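Local coordinates for putative hemoglobin-like oxygen-binding protein (Pseudoalteromonas haloplanktis, PDB 4UUR) that binds heme b and, as a group II truncated hemoglobin of a cold-adapted marine bacterium, probably binds and carries oxygen, at residues F41-M45 against W109-K115; L73-L77 against L130-F134. One frame throughout, in Å; residues are numbered along the deposited sequence.

Contact 1 (F41-M45 against W109-K115); sequences FYDIM and WMYCMNK. With HEM (protoporphyrin IX containing Fe), chain C.
Build both pieces as regular alpha-helix: 41-45 is the last turn of helix 31-45, and 109-115 comes from the middle of helix 103-120. Their axes pass 8.9 Å apart at 124° between N-to-C directions, and the closest CA atoms, of F41 and M113, are 5.9 Å apart. F41, chi1 t, has the most surface buried. Its CE1 sits 3.4 Å from C112 CB, M113 CE lies over one face of the F41 ring, a CH-pi contact 4.2 Å from its centroid, and the F41 edge meets the face of the W109 six-membered ring, centroids 4.7 Å apart, planes at 50°. C112, chi1 m, points at the first helix and brings SG to 3.9 Å from M45 CB and 4.1 Å from I44 CG2. I44 CD1 lies 4.1 Å from K115 CB. The opposite face of W109 lies against the heme. This apolar, sulfur-rich packing backs the distal tryptophan of a group II globin, whose NE1 donates to the iron-bound water at 3.0 Å.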
loop_
_atom_site.group_PDB
_atom_site.type_symbol
_atom_site.label_atom_id
_atom_site.label_comp_id
_atom_site.label_asym_id
_atom_site.label_seq_id
_atom_site.Cartn_x
_atom_site.Cartn_y
_atom_site.Cartn_z
ATOM N N PHE A 41 2.622 -5.720 4.599
ATOM C CA PHE A 41 3.021 -4.309 4.571
ATOM C C PHE A 41 3.004 -3.701 5.974
ATOM O O PHE A 41 3.995 -3.142 6.417
ATOM C CB PHE A 41 2.080 -3.510 3.630
ATOM C CG PHE A 41 2.392 -2.041 3.558
ATOM C CD1 PHE A 41 3.581 -1.588 3.014
ATOM C CD2 PHE A 41 1.528 -1.119 4.074
ATOM C CE1 PHE A 41 3.877 -0.243 2.978
ATOM C CE2 PHE A 41 1.804 0.224 4.009
ATOM C CZ PHE A 41 2.970 0.663 3.445
ATOM N N TYR A 42 1.877 -3.828 6.670
ATOM C CA TYR A 42 1.731 -3.263 8.007
ATOM C C TYR A 42 2.517 -4.071 9.027
ATOM O O TYR A 42 3.014 -3.531 10.014
ATOM C CB TYR A 42 0.223 -3.195 8.357
ATOM C CG TYR A 42 -0.479 -2.080 7.563
ATOM C CD1 TYR A 42 -0.107 -0.750 7.740
ATOM C CD2 TYR A 42 -1.443 -2.359 6.631
ATOM C CE1 TYR A 42 -0.670 0.277 6.983
ATOM C CE2 TYR A 42 -2.060 -1.345 5.896
ATOM C CZ TYR A 42 -1.662 -0.011 6.071
ATOM O OH TYR A 42 -2.227 1.027 5.345
ATOM N N ASP A 43 2.644 -5.368 8.800
ATOM C CA ASP A 43 3.415 -6.196 9.704
ATOM C C ASP A 43 4.854 -5.733 9.793
ATOM O O ASP A 43 5.438 -5.674 10.878
ATOM C CB ASP A 43 3.336 -7.635 9.242
ATOM C CG ASP A 43 2.074 -8.350 9.775
ATOM O OD1 ASP A 43 1.310 -7.747 10.573
ATOM O OD2 ASP A 43 1.892 -9.519 9.416
ATOM N N ILE A 44 5.397 -5.361 8.639
ATOM C CA ILE A 44 6.762 -4.892 8.513
ATOM C C ILE A 44 6.872 -3.454 9.008
ATOM O O ILE A 44 7.824 -3.121 9.735
ATOM C CB ILE A 44 7.221 -4.976 7.057
ATOM C CG1 ILE A 44 7.458 -6.445 6.688
ATOM C CG2 ILE A 44 8.448 -4.110 6.799
ATOM C CD1 ILE A 44 7.588 -6.680 5.206
ATOM N N MET A 45 5.902 -2.613 8.622
ATOM C CA MET A 45 5.900 -1.230 9.035
ATOM C C MET A 45 5.956 -1.106 10.546
ATOM O O MET A 45 6.618 -0.193 11.069
ATOM C CB MET A 45 4.631 -0.511 8.562
ATOM C CG MET A 45 4.536 0.962 8.997
ATOM S SD MET A 45 2.943 1.722 8.671
ATOM C CE MET A 45 2.829 1.659 6.874
ATOM N N TRP A 109 7.627 4.465 3.258
ATOM C CA TRP A 109 6.468 3.758 2.718
ATOM C C TRP A 109 6.916 2.819 1.613
ATOM O O TRP A 109 6.488 1.650 1.584
ATOM C CB TRP A 109 5.472 4.736 2.119
ATOM C CG TRP A 109 4.091 4.231 2.019
ATOM C CD1 TRP A 109 3.065 4.490 2.886
ATOM C CD2 TRP A 109 3.559 3.369 1.019
ATOM N NE1 TRP A 109 1.916 3.874 2.464
ATOM C CE2 TRP A 109 2.194 3.180 1.312
ATOM C CE3 TRP A 109 4.079 2.776 -0.121
ATOM C CZ2 TRP A 109 1.363 2.380 0.519
ATOM C CZ3 TRP A 109 3.217 1.992 -0.920
ATOM C CH2 TRP A 109 1.917 1.801 -0.592
ATOM N N MET A 110 7.749 3.311 0.682
ATOM C CA MET A 110 8.272 2.424 -0.377
ATOM C C MET A 110 9.164 1.277 0.106
ATOM O O MET A 110 9.036 0.145 -0.344
ATOM C CB MET A 110 8.955 3.202 -1.473
ATOM C CG MET A 110 7.955 3.851 -2.407
ATOM S SD MET A 110 6.640 2.752 -2.999
ATOM C CE MET A 110 7.640 1.651 -4.010
ATOM N N TYR A 111 10.035 1.565 1.049
ATOM C CA TYR A 111 10.875 0.560 1.678
ATOM C C TYR A 111 10.036 -0.605 2.215
ATOM O O TYR A 111 10.340 -1.757 1.956
ATOM C CB TYR A 111 11.689 1.253 2.776
ATOM C CG TYR A 111 12.352 0.339 3.750
ATOM C CD1 TYR A 111 11.677 -0.090 4.869
ATOM C CD2 TYR A 111 13.677 -0.073 3.566
ATOM C CE1 TYR A 111 12.278 -0.936 5.790
ATOM C CE2 TYR A 111 14.302 -0.907 4.488
ATOM C CZ TYR A 111 13.602 -1.321 5.596
ATOM O OH TYR A 111 14.175 -2.155 6.504
ATOM N N CYS A 112 8.969 -0.296 2.953
ATOM C CA CYS A 112 8.038 -1.315 3.412
ATOM C C CYS A 112 7.380 -2.044 2.250
ATOM O O CYS A 112 7.257 -3.269 2.297
ATOM C CB CYS A 112 6.939 -0.694 4.268
ATOM S SG CYS A 112 7.522 -0.207 5.889
ATOM N N MET A 113 6.913 -1.311 1.229
ATOM C CA MET A 113 6.175 -1.989 0.126
ATOM C C MET A 113 7.114 -2.809 -0.828
ATOM O O MET A 113 6.750 -3.902 -1.310
ATOM C CB MET A 113 5.318 -0.994 -0.646
ATOM C CG MET A 113 4.555 -1.603 -1.798
ATOM S SD MET A 113 3.458 -2.894 -1.199
ATOM C CE MET A 113 2.130 -1.873 -0.494
ATOM N N ASN A 114 8.322 -2.295 -1.071
ATOM C CA ASN A 114 9.409 -3.114 -1.704
ATOM C C ASN A 114 9.664 -4.450 -0.990
ATOM O O ASN A 114 9.634 -5.525 -1.590
ATOM C CB ASN A 114 10.714 -2.308 -1.793
ATOM C CG ASN A 114 10.624 -1.156 -2.801
ATOM O OD1 ASN A 114 9.861 -1.196 -3.762
ATOM N ND2 ASN A 114 11.363 -0.097 -2.542
ATOM N N LYS A 115 9.916 -4.386 0.296
ATOM C CA LYS A 115 10.105 -5.605 1.067
ATOM C C LYS A 115 8.923 -6.568 0.983
ATOM O O LYS A 115 9.118 -7.809 0.921
ATOM C CB LYS A 115 10.365 -5.254 2.517
ATOM C CG LYS A 115 11.737 -4.625 2.732
ATOM C CD LYS A 115 12.007 -4.405 4.208
ATOM C CE LYS A 115 13.055 -5.367 4.754
ATOM N NZ LYS A 115 14.409 -4.814 4.436
HETATM C CHA HEM C . -4.367 6.118 4.633
HETATM C CHB HEM C . 0.244 7.561 5.238
HETATM C CHC HEM C . 1.043 6.480 0.571
HETATM C CHD HEM C . -3.161 4.220 0.410
HETATM C C1A HEM C . -3.205 6.625 5.186
HETATM C C2A HEM C . -3.080 7.082 6.499
HETATM C C3A HEM C . -1.782 7.461 6.669
HETATM C C4A HEM C . -1.084 7.267 5.454
HETATM C CMA HEM C . -1.167 8.025 7.944
HETATM C CAA HEM C . -4.155 7.161 7.564
HETATM C CBA HEM C . -4.824 5.815 7.840
HETATM C CGA HEM C . -5.301 5.608 9.262
HETATM O O1A HEM C . -4.560 5.505 10.263
HETATM O O2A HEM C . -6.526 5.478 9.420
HETATM C C1B HEM C . 0.851 7.422 3.979
HETATM C C2B HEM C . 2.137 7.941 3.638
HETATM C C3B HEM C . 2.359 7.647 2.317
HETATM C C4B HEM C . 1.138 6.985 1.865
HETATM C CMB HEM C . 3.059 8.619 4.637
HETATM C CAB HEM C . 3.437 7.882 1.306
HETATM C CBB HEM C . 4.431 8.675 1.538
HETATM C C1C HEM C . 0.010 5.672 0.112
HETATM C C2C HEM C . -0.037 4.977 -1.107
HETATM C C3C HEM C . -1.261 4.356 -1.145
HETATM C C4C HEM C . -1.919 4.647 0.074
HETATM C CMC HEM C . 1.060 4.998 -2.163
HETATM C CAC HEM C . -1.855 3.459 -2.161
HETATM C CBC HEM C . -1.153 2.978 -3.182
HETATM C C1D HEM C . -3.793 4.631 1.541
HETATM C C2D HEM C . -5.199 4.301 1.762
HETATM C C3D HEM C . -5.522 4.824 2.924
HETATM C C4D HEM C . -4.323 5.488 3.410
HETATM C CMD HEM C . -6.150 3.541 0.879
HETATM C CAD HEM C . -6.896 4.802 3.572
HETATM C CBD HEM C . -7.539 6.138 3.191
HETATM C CGD HEM C . -8.988 6.304 3.662
HETATM O O1D HEM C . -9.533 5.494 4.429
HETATM O O2D HEM C . -9.689 7.269 3.298
HETATM N NA HEM C . -1.951 6.706 4.570
HETATM N NB HEM C . 0.331 6.875 2.898
HETATM N NC HEM C . -1.110 5.430 0.806
HETATM N ND HEM C . -3.291 5.290 2.561
HETATM FE FE HEM C . -1.578 6.052 2.717
HETATM O O HOH W 1 -0.891 4.160 3.586
#

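Contact 2 (L73-L77 against L130-F134)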
loop_
_atom_site.group_PDB
_atom_site.type_symbol
_atom_site.label_atom_id
_atom_site.label_comp_id
_atom_site.label_asym_id
_atom_site.label_seq_id
_atom_site.Cartn_x
_atom_site.Cartn_y
_atom_site.Cartn_z
ATOM N N LEU A 73 -6.591 -2.305 -2.420
ATOM C CA LEU A 73 -5.776 -3.198 -3.267
ATOM C C LEU A 73 -6.633 -4.126 -4.129
ATOM O O LEU A 73 -6.313 -4.333 -5.272
ATOM C CB LEU A 73 -4.781 -4.030 -2.442
ATOM C CG LEU A 73 -3.611 -3.244 -1.892
ATOM C CD1 LEU A 73 -2.681 -4.170 -1.113
ATOM C CD2 LEU A 73 -2.890 -2.522 -3.003
ATOM N N SER A 74 -7.714 -4.675 -3.600
ATOM C CA SER A 74 -8.547 -5.513 -4.445
ATOM C C SER A 74 -8.955 -4.823 -5.770
ATOM O O SER A 74 -8.849 -5.426 -6.813
ATOM C CB SER A 74 -9.783 -6.002 -3.731
ATOM O OG SER A 74 -10.683 -6.542 -4.707
ATOM N N GLY A 75 -9.370 -3.563 -5.750
ATOM C CA GLY A 75 -9.698 -2.891 -6.987
ATOM C C GLY A 75 -8.522 -2.333 -7.752
ATOM O O GLY A 75 -8.468 -2.408 -8.962
ATOM N N TRP A 76 -7.555 -1.752 -7.063
ATOM C CA TRP A 76 -6.372 -1.236 -7.758
ATOM C C TRP A 76 -5.631 -2.321 -8.562
ATOM O O TRP A 76 -4.886 -2.003 -9.492
ATOM C CB TRP A 76 -5.421 -0.630 -6.748
ATOM C CG TRP A 76 -4.340 0.130 -7.327
ATOM C CD1 TRP A 76 -4.429 1.357 -7.878
ATOM C CD2 TRP A 76 -2.942 -0.220 -7.333
ATOM N NE1 TRP A 76 -3.175 1.798 -8.261
ATOM C CE2 TRP A 76 -2.253 0.833 -7.952
ATOM C CE3 TRP A 76 -2.215 -1.330 -6.873
ATOM C CZ2 TRP A 76 -0.859 0.825 -8.120
ATOM C CZ3 TRP A 76 -0.851 -1.356 -7.057
ATOM C CH2 TRP A 76 -0.180 -0.280 -7.665
ATOM N N LEU A 77 -5.796 -3.584 -8.162
ATOM C CA LEU A 77 -5.199 -4.739 -8.884
ATOM C C LEU A 77 -6.181 -5.469 -9.867
ATOM O O LEU A 77 -5.800 -6.418 -10.566
ATOM C CB LEU A 77 -4.659 -5.757 -7.874
ATOM C CG LEU A 77 -3.588 -5.353 -6.861
ATOM C CD1 LEU A 77 -3.561 -6.379 -5.749
ATOM C CD2 LEU A 77 -2.195 -5.171 -7.453
ATOM N N LEU A 130 4.822 -3.696 -10.258
ATOM C CA LEU A 130 4.106 -3.172 -9.069
ATOM C C LEU A 130 4.952 -2.183 -8.291
ATOM O O LEU A 130 4.443 -1.156 -7.853
ATOM C CB LEU A 130 3.609 -4.281 -8.175
ATOM C CG LEU A 130 2.560 -5.144 -8.860
ATOM C CD1 LEU A 130 2.265 -6.403 -8.043
ATOM C CD2 LEU A 130 1.282 -4.356 -9.111
ATOM N N LYS A 131 6.238 -2.446 -8.173
ATOM C CA LYS A 131 7.120 -1.531 -7.470
ATOM C C LYS A 131 7.135 -0.135 -8.087
ATOM O O LYS A 131 7.164 0.858 -7.369
ATOM C CB LYS A 131 8.570 -2.045 -7.436
ATOM C CG LYS A 131 8.875 -3.062 -6.364
ATOM C CD LYS A 131 10.313 -3.577 -6.461
ATOM C CE LYS A 131 10.587 -4.572 -5.352
ATOM N NZ LYS A 131 11.832 -5.345 -5.525
ATOM N N GLN A 132 7.198 -0.076 -9.415
ATOM C CA GLN A 132 7.281 1.205 -10.132
ATOM C C GLN A 132 5.974 1.926 -9.961
ATOM O O GLN A 132 5.988 3.079 -9.603
ATOM C CB GLN A 132 7.607 1.017 -11.627
ATOM C CG GLN A 132 9.054 0.577 -11.872
ATOM C CD GLN A 132 10.057 1.566 -11.277
ATOM O OE1 GLN A 132 9.878 2.768 -11.400
ATOM N NE2 GLN A 132 11.092 1.061 -10.601
ATOM N N SER A 133 4.855 1.228 -10.148
ATOM C CA SER A 133 3.548 1.872 -10.067
ATOM C C SER A 133 3.143 2.380 -8.639
ATOM O O SER A 133 2.585 3.490 -8.475
ATOM C CB SER A 133 2.490 1.004 -10.707
ATOM O OG SER A 133 2.299 -0.196 -10.006
ATOM N N PHE A 134 3.474 1.601 -7.610
ATOM C CA PHE A 134 3.458 2.105 -6.217
ATOM C C PHE A 134 4.422 3.279 -6.032
ATOM O O PHE A 134 4.074 4.259 -5.399
ATOM C CB PHE A 134 3.852 1.017 -5.170
ATOM C CG PHE A 134 2.747 0.035 -4.841
ATOM C CD1 PHE A 134 1.604 0.454 -4.171
ATOM C CD2 PHE A 134 2.870 -1.299 -5.152
ATOM C CE1 PHE A 134 0.590 -0.439 -3.866
ATOM C CE2 PHE A 134 1.852 -2.190 -4.865
ATOM C CZ PHE A 134 0.718 -1.780 -4.207
#
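The last turn of helix 63-76, running out into a turn at L77, faces a helical turn in the middle of helix 124-141. The backbones stay well apart: CA of L77 is 9.4 Å from CA of L130, and CA of W76 is 10.5 Å from CA of F134, so long side chains must bridge the space. W76, chi1 t, does most of it. Its six-membered ring meets the F134 ring obliquely, centroids 4.5 Å apart and planes at 41°, with CZ3 only 3.3 Å from F134 CZ. At its far end W76 CH2 reaches S133 OG at 3.4 Å, a packing contact. L73 CD2 lies at the edge of the F134 ring, 3.9 Å from CZ, while L77 CD2 and L130 CD2 meet at 3.9 Å. M113 and L117 of helix 103-120 also pack on F134, and F72 stacks on W76. F134 is one of the heme-pocket residues, so this helix-to-helix packing of the all-alpha globin fold reaches the pocket through it.

How the contacts relate
Both contacts are largely buried helix packing within one globin domain, and their centres lie 14 Å apart. They use four different helices, yet they touch: M113 CG of contact 1 is 3.8 Å from F134 CD2 of contact 2, where consecutive helices 103-120 and 124-141 pack together. F69 of helix 63-76, which supplies contact 2, packs on F41, W109 and M113. In contact 1 the backbones come close, and sulfur-bearing side chains and a tryptophan surround one phenylalanine; contact 2 spans a wider gap with a partly exposed tryptophan set against a buried phenylalanine and buried leucines. Each sends one aromatic residue to the heme, but W109 reaches the iron-bound water, whereas F134 contributes packing.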